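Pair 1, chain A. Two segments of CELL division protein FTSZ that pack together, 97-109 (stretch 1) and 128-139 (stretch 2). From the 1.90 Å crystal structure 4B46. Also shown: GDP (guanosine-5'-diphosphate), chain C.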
# COMPACT_ATOMS: atom_id res chain seq x y z
N GLU A 97 9.91 17.73 -3.53
CA GLU A 97 10.08 17.42 -2.12
C GLU A 97 9.61 16.02 -1.75
O GLU A 97 9.52 15.69 -0.56
CB GLU A 97 9.37 18.46 -1.24
CG GLU A 97 9.98 19.87 -1.33
CD GLU A 97 9.08 20.93 -0.73
OE1 GLU A 97 8.17 20.58 0.07
OE2 GLU A 97 9.27 22.12 -1.05
N VAL A 98 9.30 15.19 -2.74
CA VAL A 98 8.89 13.82 -2.44
C VAL A 98 9.89 12.79 -2.96
O VAL A 98 10.56 13.00 -3.97
CB VAL A 98 7.46 13.48 -2.96
CG1 VAL A 98 6.50 14.61 -2.64
CG2 VAL A 98 7.47 13.20 -4.45
N ASP A 99 9.98 11.67 -2.24
CA ASP A 99 10.83 10.55 -2.62
C ASP A 99 10.15 9.62 -3.62
O ASP A 99 10.81 8.97 -4.43
CB ASP A 99 11.21 9.74 -1.37
CG ASP A 99 12.02 10.56 -0.39
OD1 ASP A 99 12.98 11.22 -0.83
OD2 ASP A 99 11.67 10.57 0.81
N ALA A 100 8.82 9.55 -3.55
CA ALA A 100 8.07 8.66 -4.42
C ALA A 100 6.59 9.01 -4.46
O ALA A 100 6.08 9.69 -3.57
CB ALA A 100 8.25 7.19 -3.97
N PHE A 101 5.91 8.53 -5.50
CA PHE A 101 4.45 8.58 -5.58
C PHE A 101 3.89 7.25 -5.10
O PHE A 101 4.53 6.21 -5.30
CB PHE A 101 3.99 8.81 -7.01
CG PHE A 101 4.27 10.19 -7.52
CD1 PHE A 101 5.47 10.49 -8.13
CD2 PHE A 101 3.32 11.19 -7.39
CE1 PHE A 101 5.73 11.77 -8.61
CE2 PHE A 101 3.56 12.46 -7.86
CZ PHE A 101 4.76 12.75 -8.47
N LEU A 102 2.72 7.28 -4.47
CA LEU A 102 1.99 6.06 -4.13
C LEU A 102 0.53 6.16 -4.58
O LEU A 102 -0.24 7.00 -4.09
CB LEU A 102 2.07 5.76 -2.63
CG LEU A 102 1.37 4.48 -2.18
CD1 LEU A 102 2.13 3.24 -2.67
CD2 LEU A 102 1.21 4.44 -0.67
N VAL A 103 0.15 5.30 -5.52
CA VAL A 103 -1.22 5.27 -6.03
C VAL A 103 -1.97 4.17 -5.30
O VAL A 103 -1.62 2.99 -5.38
CB VAL A 103 -1.24 5.05 -7.55
CG1 VAL A 103 -2.69 4.99 -8.08
CG2 VAL A 103 -0.46 6.15 -8.25
N VAL A 104 -2.99 4.57 -4.55
CA VAL A 104 -3.73 3.64 -3.70
C VAL A 104 -5.13 3.40 -4.24
O VAL A 104 -5.84 4.36 -4.57
CB VAL A 104 -3.84 4.17 -2.27
CG1 VAL A 104 -4.51 3.11 -1.36
CG2 VAL A 104 -2.46 4.56 -1.74
N SER A 105 -5.55 2.14 -4.30
CA SER A 105 -6.84 1.80 -4.90
C SER A 105 -7.31 0.39 -4.58
O SER A 105 -6.51 -0.54 -4.47
CB SER A 105 -6.74 1.93 -6.41
OG SER A 105 -7.99 1.68 -6.99
N GLY A 106 -8.62 0.24 -4.46
CA GLY A 106 -9.23 -1.08 -4.43
C GLY A 106 -9.25 -1.58 -5.86
O GLY A 106 -9.45 -0.80 -6.79
N LEU A 107 -9.01 -2.87 -6.06
CA LEU A 107 -8.95 -3.37 -7.43
C LEU A 107 -10.26 -4.00 -7.90
O LEU A 107 -10.43 -4.29 -9.08
CB LEU A 107 -7.78 -4.36 -7.60
CG LEU A 107 -6.41 -3.78 -7.25
CD1 LEU A 107 -5.33 -4.71 -7.73
CD2 LEU A 107 -6.22 -2.40 -7.86
N GLY A 108 -11.20 -4.18 -6.97
CA GLY A 108 -12.42 -4.92 -7.27
C GLY A 108 -13.55 -4.11 -7.89
O GLY A 108 -14.52 -4.70 -8.37
N GLY A 109 -13.42 -2.78 -7.90
CA GLY A 109 -14.49 -1.90 -8.35
C GLY A 109 -14.33 -1.38 -9.77
O GLY A 109 -13.88 -2.09 -10.65
N THR A 128 10.25 11.49 -12.77
CA THR A 128 11.35 10.53 -12.69
C THR A 128 11.48 9.86 -11.32
O THR A 128 12.28 8.94 -11.16
CB THR A 128 12.70 11.16 -13.09
OG1 THR A 128 12.90 12.36 -12.33
CG2 THR A 128 12.71 11.51 -14.57
N GLU A 129 10.72 10.32 -10.33
CA GLU A 129 10.70 9.64 -9.03
C GLU A 129 9.99 8.28 -9.17
O GLU A 129 9.18 8.11 -10.07
CB GLU A 129 9.96 10.49 -7.98
CG GLU A 129 10.69 11.76 -7.56
CD GLU A 129 10.34 12.95 -8.43
OE1 GLU A 129 9.57 12.77 -9.40
OE2 GLU A 129 10.84 14.06 -8.14
N PRO A 130 10.30 7.33 -8.28
CA PRO A 130 9.58 6.04 -8.33
C PRO A 130 8.08 6.21 -8.15
O PRO A 130 7.64 7.09 -7.40
CB PRO A 130 10.15 5.27 -7.13
CG PRO A 130 11.50 5.89 -6.87
CD PRO A 130 11.33 7.35 -7.22
N VAL A 131 7.29 5.38 -8.84
CA VAL A 131 5.84 5.39 -8.69
C VAL A 131 5.40 4.01 -8.23
O VAL A 131 5.54 3.02 -8.96
CB VAL A 131 5.11 5.76 -10.02
CG1 VAL A 131 3.59 5.61 -9.88
CG2 VAL A 131 5.51 7.18 -10.49
N TYR A 132 4.91 3.93 -7.00
CA TYR A 132 4.46 2.66 -6.46
C TYR A 132 2.94 2.60 -6.42
O TYR A 132 2.26 3.64 -6.44
CB TYR A 132 5.01 2.44 -5.05
CG TYR A 132 6.53 2.53 -4.99
CD1 TYR A 132 7.32 1.70 -5.76
CD2 TYR A 132 7.15 3.45 -4.16
CE1 TYR A 132 8.71 1.79 -5.72
CE2 TYR A 132 8.52 3.55 -4.10
CZ TYR A 132 9.30 2.72 -4.89
OH TYR A 132 10.67 2.81 -4.83
N GLY A 133 2.43 1.38 -6.40
CA GLY A 133 1.00 1.13 -6.24
C GLY A 133 0.76 0.47 -4.90
O GLY A 133 1.62 -0.25 -4.38
N LEU A 134 -0.39 0.76 -4.30
CA LEU A 134 -0.91 -0.05 -3.20
C LEU A 134 -2.27 -0.55 -3.66
O LEU A 134 -3.23 0.21 -3.71
CB LEU A 134 -1.05 0.75 -1.90
CG LEU A 134 -1.74 0.07 -0.71
CD1 LEU A 134 -1.25 -1.35 -0.48
CD2 LEU A 134 -1.55 0.89 0.56
N GLY A 135 -2.31 -1.82 -4.05
CA GLY A 135 -3.51 -2.42 -4.60
C GLY A 135 -4.21 -3.23 -3.52
O GLY A 135 -3.57 -4.02 -2.83
N ILE A 136 -5.50 -3.00 -3.35
CA ILE A 136 -6.26 -3.69 -2.33
C ILE A 136 -7.21 -4.71 -2.97
O ILE A 136 -8.12 -4.33 -3.72
CB ILE A 136 -7.05 -2.69 -1.48
CG1 ILE A 136 -6.10 -1.76 -0.74
CG2 ILE A 136 -8.00 -3.43 -0.54
CD1 ILE A 136 -6.76 -0.51 -0.17
N LEU A 137 -6.97 -5.99 -2.70
CA LEU A 137 -7.75 -7.07 -3.32
C LEU A 137 -9.07 -7.26 -2.59
O LEU A 137 -9.16 -7.00 -1.39
CB LEU A 137 -6.96 -8.39 -3.32
CG LEU A 137 -5.60 -8.31 -4.03
CD1 LEU A 137 -4.91 -9.68 -4.06
CD2 LEU A 137 -5.76 -7.74 -5.42
N PRO A 138 -10.10 -7.73 -3.32
CA PRO A 138 -11.43 -7.83 -2.72
C PRO A 138 -11.59 -9.05 -1.84
O PRO A 138 -10.78 -9.99 -1.91
CB PRO A 138 -12.35 -7.95 -3.95
CG PRO A 138 -11.53 -8.63 -4.98
CD PRO A 138 -10.11 -8.09 -4.76
N GLY A 139 -12.63 -9.03 -1.02
CA GLY A 139 -13.03 -10.21 -0.26
C GLY A 139 -13.70 -11.18 -1.20
O GLY A 139 -14.42 -10.78 -2.11
PB GDP C . -14.52 2.34 -6.94
O1B GDP C . -15.39 2.13 -8.15
O2B GDP C . -14.78 3.66 -6.26
O3B GDP C . -13.08 2.22 -7.38
O3A GDP C . -14.91 1.13 -5.97
PA GDP C . -14.61 1.10 -4.40
O1A GDP C . -13.32 1.76 -4.06
O2A GDP C . -15.78 1.69 -3.65
O5' GDP C . -14.56 -0.49 -4.14
C5' GDP C . -13.54 -1.23 -4.81
C4' GDP C . -13.09 -2.38 -3.92
O4' GDP C . -12.40 -1.87 -2.79
C3' GDP C . -14.27 -3.12 -3.31
O3' GDP C . -14.63 -4.16 -4.20
C2' GDP C . -13.73 -3.65 -1.98
O2' GDP C . -12.97 -4.84 -2.19
C1' GDP C . -12.69 -2.64 -1.60
N9 GDP C . -13.08 -1.60 -0.64
C8 GDP C . -14.11 -0.74 -0.74
N7 GDP C . -14.09 0.14 0.30
C5 GDP C . -13.01 -0.15 1.06
C6 GDP C . -12.37 0.38 2.28
O6 GDP C . -12.85 1.36 2.91
N1 GDP C . -11.26 -0.24 2.71
C2 GDP C . -10.70 -1.29 2.08
N2 GDP C . -9.58 -1.85 2.60
N3 GDP C . -11.22 -1.82 0.95
C4 GDP C . -12.34 -1.30 0.42
O HOH W 1 12.02 14.48 -5.76
O HOH W 2 -10.73 -4.61 -4.07

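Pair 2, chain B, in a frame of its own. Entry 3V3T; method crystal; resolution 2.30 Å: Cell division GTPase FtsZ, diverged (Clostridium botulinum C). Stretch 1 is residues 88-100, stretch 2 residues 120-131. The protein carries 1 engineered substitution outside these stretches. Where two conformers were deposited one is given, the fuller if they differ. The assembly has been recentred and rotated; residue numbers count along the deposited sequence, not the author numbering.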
# COMPACT_ATOMS: atom_id res chain seq x y z
N SER B 88 -15.16 11.10 9.76
CA SER B 88 -14.99 12.15 8.76
C SER B 88 -13.99 11.76 7.65
O SER B 88 -13.81 12.50 6.67
CB SER B 88 -14.54 13.45 9.44
OG SER B 88 -13.41 13.22 10.27
N CYS B 89 -13.34 10.61 7.79
CA CYS B 89 -12.35 10.15 6.81
C CYS B 89 -13.01 9.35 5.69
O CYS B 89 -13.73 8.37 5.95
CB CYS B 89 -11.25 9.31 7.47
SG CYS B 89 -10.19 10.22 8.64
N ASP B 90 -12.76 9.76 4.45
CA ASP B 90 -13.39 9.14 3.29
C ASP B 90 -12.57 7.99 2.72
O ASP B 90 -13.07 7.20 1.92
CB ASP B 90 -13.67 10.18 2.21
CG ASP B 90 -14.80 11.11 2.57
OD1 ASP B 90 -15.94 10.62 2.75
OD2 ASP B 90 -14.56 12.33 2.68
N ILE B 91 -11.31 7.91 3.15
CA ILE B 91 -10.40 6.89 2.68
C ILE B 91 -9.87 6.09 3.86
O ILE B 91 -9.32 6.67 4.81
CB ILE B 91 -9.20 7.49 1.91
CG1 ILE B 91 -9.66 8.23 0.66
CG2 ILE B 91 -8.23 6.41 1.52
CD1 ILE B 91 -9.99 9.68 0.88
N VAL B 92 -10.03 4.77 3.80
CA VAL B 92 -9.59 3.89 4.86
C VAL B 92 -8.59 2.90 4.25
O VAL B 92 -8.89 2.19 3.28
CB VAL B 92 -10.78 3.13 5.49
CG1 VAL B 92 -10.33 2.27 6.63
CG2 VAL B 92 -11.84 4.11 5.98
N ILE B 93 -7.38 2.87 4.78
CA ILE B 93 -6.35 2.03 4.19
C ILE B 93 -5.81 1.06 5.21
O ILE B 93 -5.19 1.46 6.20
CB ILE B 93 -5.21 2.88 3.57
CG1 ILE B 93 -5.78 3.89 2.57
CG2 ILE B 93 -4.16 1.97 2.88
CD1 ILE B 93 -4.72 4.92 2.02
N PHE B 94 -6.08 -0.21 4.99
CA PHE B 94 -5.57 -1.24 5.87
C PHE B 94 -4.15 -1.55 5.42
O PHE B 94 -3.83 -1.47 4.23
CB PHE B 94 -6.45 -2.50 5.78
CG PHE B 94 -7.83 -2.30 6.30
CD1 PHE B 94 -8.13 -2.57 7.62
CD2 PHE B 94 -8.83 -1.82 5.46
CE1 PHE B 94 -9.41 -2.37 8.11
CE2 PHE B 94 -10.11 -1.63 5.94
CZ PHE B 94 -10.40 -1.90 7.28
N VAL B 95 -3.32 -1.92 6.37
CA VAL B 95 -1.92 -2.17 6.09
C VAL B 95 -1.48 -3.43 6.81
O VAL B 95 -1.68 -3.56 8.02
CB VAL B 95 -1.07 -1.00 6.58
CG1 VAL B 95 0.36 -1.18 6.14
CG2 VAL B 95 -1.63 0.33 6.06
N ALA B 96 -0.91 -4.37 6.08
CA ALA B 96 -0.47 -5.61 6.72
C ALA B 96 0.75 -6.23 6.07
O ALA B 96 0.92 -6.18 4.85
CB ALA B 96 -1.62 -6.62 6.72
N THR B 97 1.58 -6.84 6.90
CA THR B 97 2.61 -7.76 6.44
C THR B 97 1.90 -9.08 6.18
O THR B 97 1.36 -9.70 7.10
CB THR B 97 3.72 -7.92 7.50
OG1 THR B 97 4.42 -6.68 7.62
CG2 THR B 97 4.72 -8.97 7.07
N MET B 98 1.89 -9.50 4.92
CA MET B 98 1.05 -10.61 4.50
C MET B 98 1.51 -11.94 5.05
O MET B 98 0.73 -12.90 5.08
CB MET B 98 0.93 -10.63 2.98
CG MET B 98 0.30 -9.34 2.47
SD MET B 98 0.30 -9.14 0.68
CE MET B 98 -0.78 -10.46 0.14
N ALA B 99 2.77 -12.01 5.48
CA ALA B 99 3.28 -13.23 6.09
C ALA B 99 2.91 -13.32 7.58
O ALA B 99 3.10 -14.37 8.20
CB ALA B 99 4.77 -13.33 5.90
N GLY B 100 2.40 -12.23 8.14
CA GLY B 100 2.11 -12.19 9.58
C GLY B 100 0.78 -12.83 9.96
O GLY B 100 -0.21 -12.71 9.22
N ASN B 120 -20.00 3.83 0.66
CA ASN B 120 -19.64 5.17 0.19
C ASN B 120 -18.21 5.62 0.52
O ASN B 120 -17.72 6.61 -0.04
CB ASN B 120 -20.65 6.20 0.67
CG ASN B 120 -21.98 6.10 -0.06
OD1 ASN B 120 -22.00 5.89 -1.28
ND2 ASN B 120 -23.08 6.24 0.67
N LYS B 121 -17.54 4.90 1.42
CA LYS B 121 -16.13 5.17 1.67
C LYS B 121 -15.25 4.42 0.67
O LYS B 121 -15.66 3.41 0.10
CB LYS B 121 -15.73 4.80 3.10
CG LYS B 121 -16.45 5.61 4.18
CD LYS B 121 -15.87 5.36 5.56
CE LYS B 121 -16.70 6.02 6.67
NZ LYS B 121 -16.75 7.51 6.57
N HIS B 122 -14.04 4.94 0.44
CA HIS B 122 -13.07 4.25 -0.38
C HIS B 122 -12.10 3.46 0.49
O HIS B 122 -11.64 3.94 1.53
CB HIS B 122 -12.27 5.19 -1.28
CG HIS B 122 -11.23 4.48 -2.08
ND1 HIS B 122 -11.53 3.78 -3.22
CD2 HIS B 122 -9.90 4.30 -1.87
CE1 HIS B 122 -10.43 3.22 -3.70
NE2 HIS B 122 -9.43 3.52 -2.89
N PHE B 123 -11.81 2.23 0.07
CA PHE B 123 -10.92 1.36 0.83
C PHE B 123 -9.68 0.98 0.04
O PHE B 123 -9.74 0.73 -1.16
CB PHE B 123 -11.63 0.10 1.33
CG PHE B 123 -12.68 0.39 2.36
CD1 PHE B 123 -12.35 0.46 3.69
CD2 PHE B 123 -13.98 0.62 1.98
CE1 PHE B 123 -13.31 0.74 4.64
CE2 PHE B 123 -14.95 0.90 2.92
CZ PHE B 123 -14.60 0.96 4.25
N GLY B 124 -8.56 0.93 0.75
CA GLY B 124 -7.32 0.51 0.15
C GLY B 124 -6.59 -0.47 1.05
O GLY B 124 -6.94 -0.67 2.22
N PHE B 125 -5.57 -1.08 0.48
CA PHE B 125 -4.81 -2.11 1.15
C PHE B 125 -3.35 -1.96 0.78
O PHE B 125 -2.99 -1.95 -0.40
CB PHE B 125 -5.29 -3.48 0.71
CG PHE B 125 -4.45 -4.62 1.24
CD1 PHE B 125 -4.36 -4.85 2.61
CD2 PHE B 125 -3.77 -5.47 0.38
CE1 PHE B 125 -3.59 -5.88 3.11
CE2 PHE B 125 -3.01 -6.52 0.87
CZ PHE B 125 -2.91 -6.73 2.24
N VAL B 126 -2.50 -1.81 1.80
CA VAL B 126 -1.06 -1.88 1.60
C VAL B 126 -0.61 -3.23 2.14
O VAL B 126 -0.69 -3.48 3.33
CB VAL B 126 -0.34 -0.78 2.37
CG1 VAL B 126 1.18 -0.86 2.14
CG2 VAL B 126 -0.87 0.58 1.97
N GLY B 127 -0.17 -4.12 1.25
CA GLY B 127 0.37 -5.40 1.69
C GLY B 127 1.84 -5.60 1.33
O GLY B 127 2.29 -5.24 0.23
N VAL B 128 2.60 -6.20 2.25
CA VAL B 128 3.98 -6.54 1.99
C VAL B 128 4.14 -8.04 1.75
O VAL B 128 3.81 -8.85 2.61
CB VAL B 128 4.89 -6.12 3.16
CG1 VAL B 128 6.36 -6.32 2.78
CG2 VAL B 128 4.65 -4.66 3.53
N LEU B 129 4.66 -8.40 0.58
CA LEU B 129 5.00 -9.79 0.28
C LEU B 129 6.32 -10.15 0.95
O LEU B 129 7.21 -9.32 1.08
CB LEU B 129 5.11 -9.99 -1.23
CG LEU B 129 3.89 -9.70 -2.09
CD1 LEU B 129 4.30 -9.66 -3.57
CD2 LEU B 129 2.82 -10.75 -1.87
N PRO B 130 6.46 -11.41 1.39
CA PRO B 130 7.66 -11.86 2.10
C PRO B 130 8.83 -12.12 1.16
O PRO B 130 8.61 -12.42 -0.01
CB PRO B 130 7.20 -13.19 2.72
CG PRO B 130 6.15 -13.70 1.77
CD PRO B 130 5.45 -12.48 1.23
N LYS B 131 10.07 -12.02 1.66
CA LYS B 131 11.25 -12.39 0.89
C LYS B 131 11.18 -13.86 0.49
O LYS B 131 10.62 -14.69 1.22
CB LYS B 131 12.52 -12.24 1.73
CG LYS B 131 12.93 -10.86 2.15
CD LYS B 131 14.17 -10.97 3.06
CE LYS B 131 14.70 -9.61 3.48
NZ LYS B 131 15.18 -8.85 2.28
O HOH W 3 5.07 -10.44 4.22

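In both pairs two neighbouring strands run parallel, their N-to-C directions 21° apart in pair 1 and 20° in pair 2, and the central residues superpose with an RMSD of 0.4 Å. From the bond between A:Phe101 N and A:Pro130 O onward the ladder is the same; pair 2 has one more rung at its start, B:His122 N to B:Asp90 O at 2.9 Å, where the matched A:Pro130 has no N-H. In pair 1, A:Val103 N donates to A:Tyr132 O at 2.8 Å and A:Val103 O accepts from A:Leu134 N at 2.8 Å; at the matched position of pair 2, B:Phe94 N donates to B:Gly124 O at 2.9 Å and B:Phe94 O accepts from B:Val126 N at 2.8 Å. These bonds join main-chain atoms, so apart from proline they do not depend on the side chain, and the two sequences fill the faces differently.

On the face carrying A:Leu102 and A:Val104, the pair A:Leu102 and A:Tyr132 becomes B:Ile93 and B:Gly124. The tyrosine ring reaches back to a small residue, A:Ala100 CB lying 3.7 Å from A:Tyr132 CE2. Pair 2 has B:Ile91 at the alanine position and no side chain opposite B:Ile93, whose CG2 instead meets B:Val126 CG2 at 3.7 Å. A:Leu102 likewise reaches the next residue on its face, its CD1 4.1 Å from A:Leu134 CB. The next rung is nearly conserved: A:Val104 CG2 lies 4.1 Å from A:Leu134 CB, and B:Val95 CG1 lies 3.9 Å from B:Val126 CB, branched aliphatics suiting an extended, buried strand.

On the other face, bulk changes sides. A:Phe101 CD1 packs 4.1 Å from A:Val131 CG2, whereas B:Val92 CB lies 3.6 Å from B:Phe123 CE1: one aromatic and one valine in each case, exchanged between strands. One rung on, A:Val103 faces A:Gly133, but B:Phe94 faces B:Phe125. Pair 2 accommodates both rings, with B:Phe94 CE2 3.8 Å from B:Phe123 CD1 and the edge of B:Phe125 meeting B:Ala96, CE1 to CB 4.2 Å. A:Ser105 matches that alanine; its OG donates to its neighbour A:Gly106 O at 2.9 Å, satisfying a buried hydroxyl.

Glycine is common to A:Gly135 and B:Gly127. A CB there would be tight against A:Leu107 CD1, and in pair 2 would clash with B:Met98 SD and B:Phe125 CE2. The matched A:Leu107 and B:Met98 point toward the partner strand and meet matching leucines: A:Leu107 CD1 is 3.8 Å from A:Leu137 CD2, and B:Met98 SD is 3.9 Å from B:Leu129 CD2. The B:Met98 side chain also passes the edge of the B:Phe125 ring, its CG 4.1 Å from B:Phe125 CZ and its SD 5.4 Å from the ring centroid, again at the edge, while pair 1 has A:Gly133 at that ring's position.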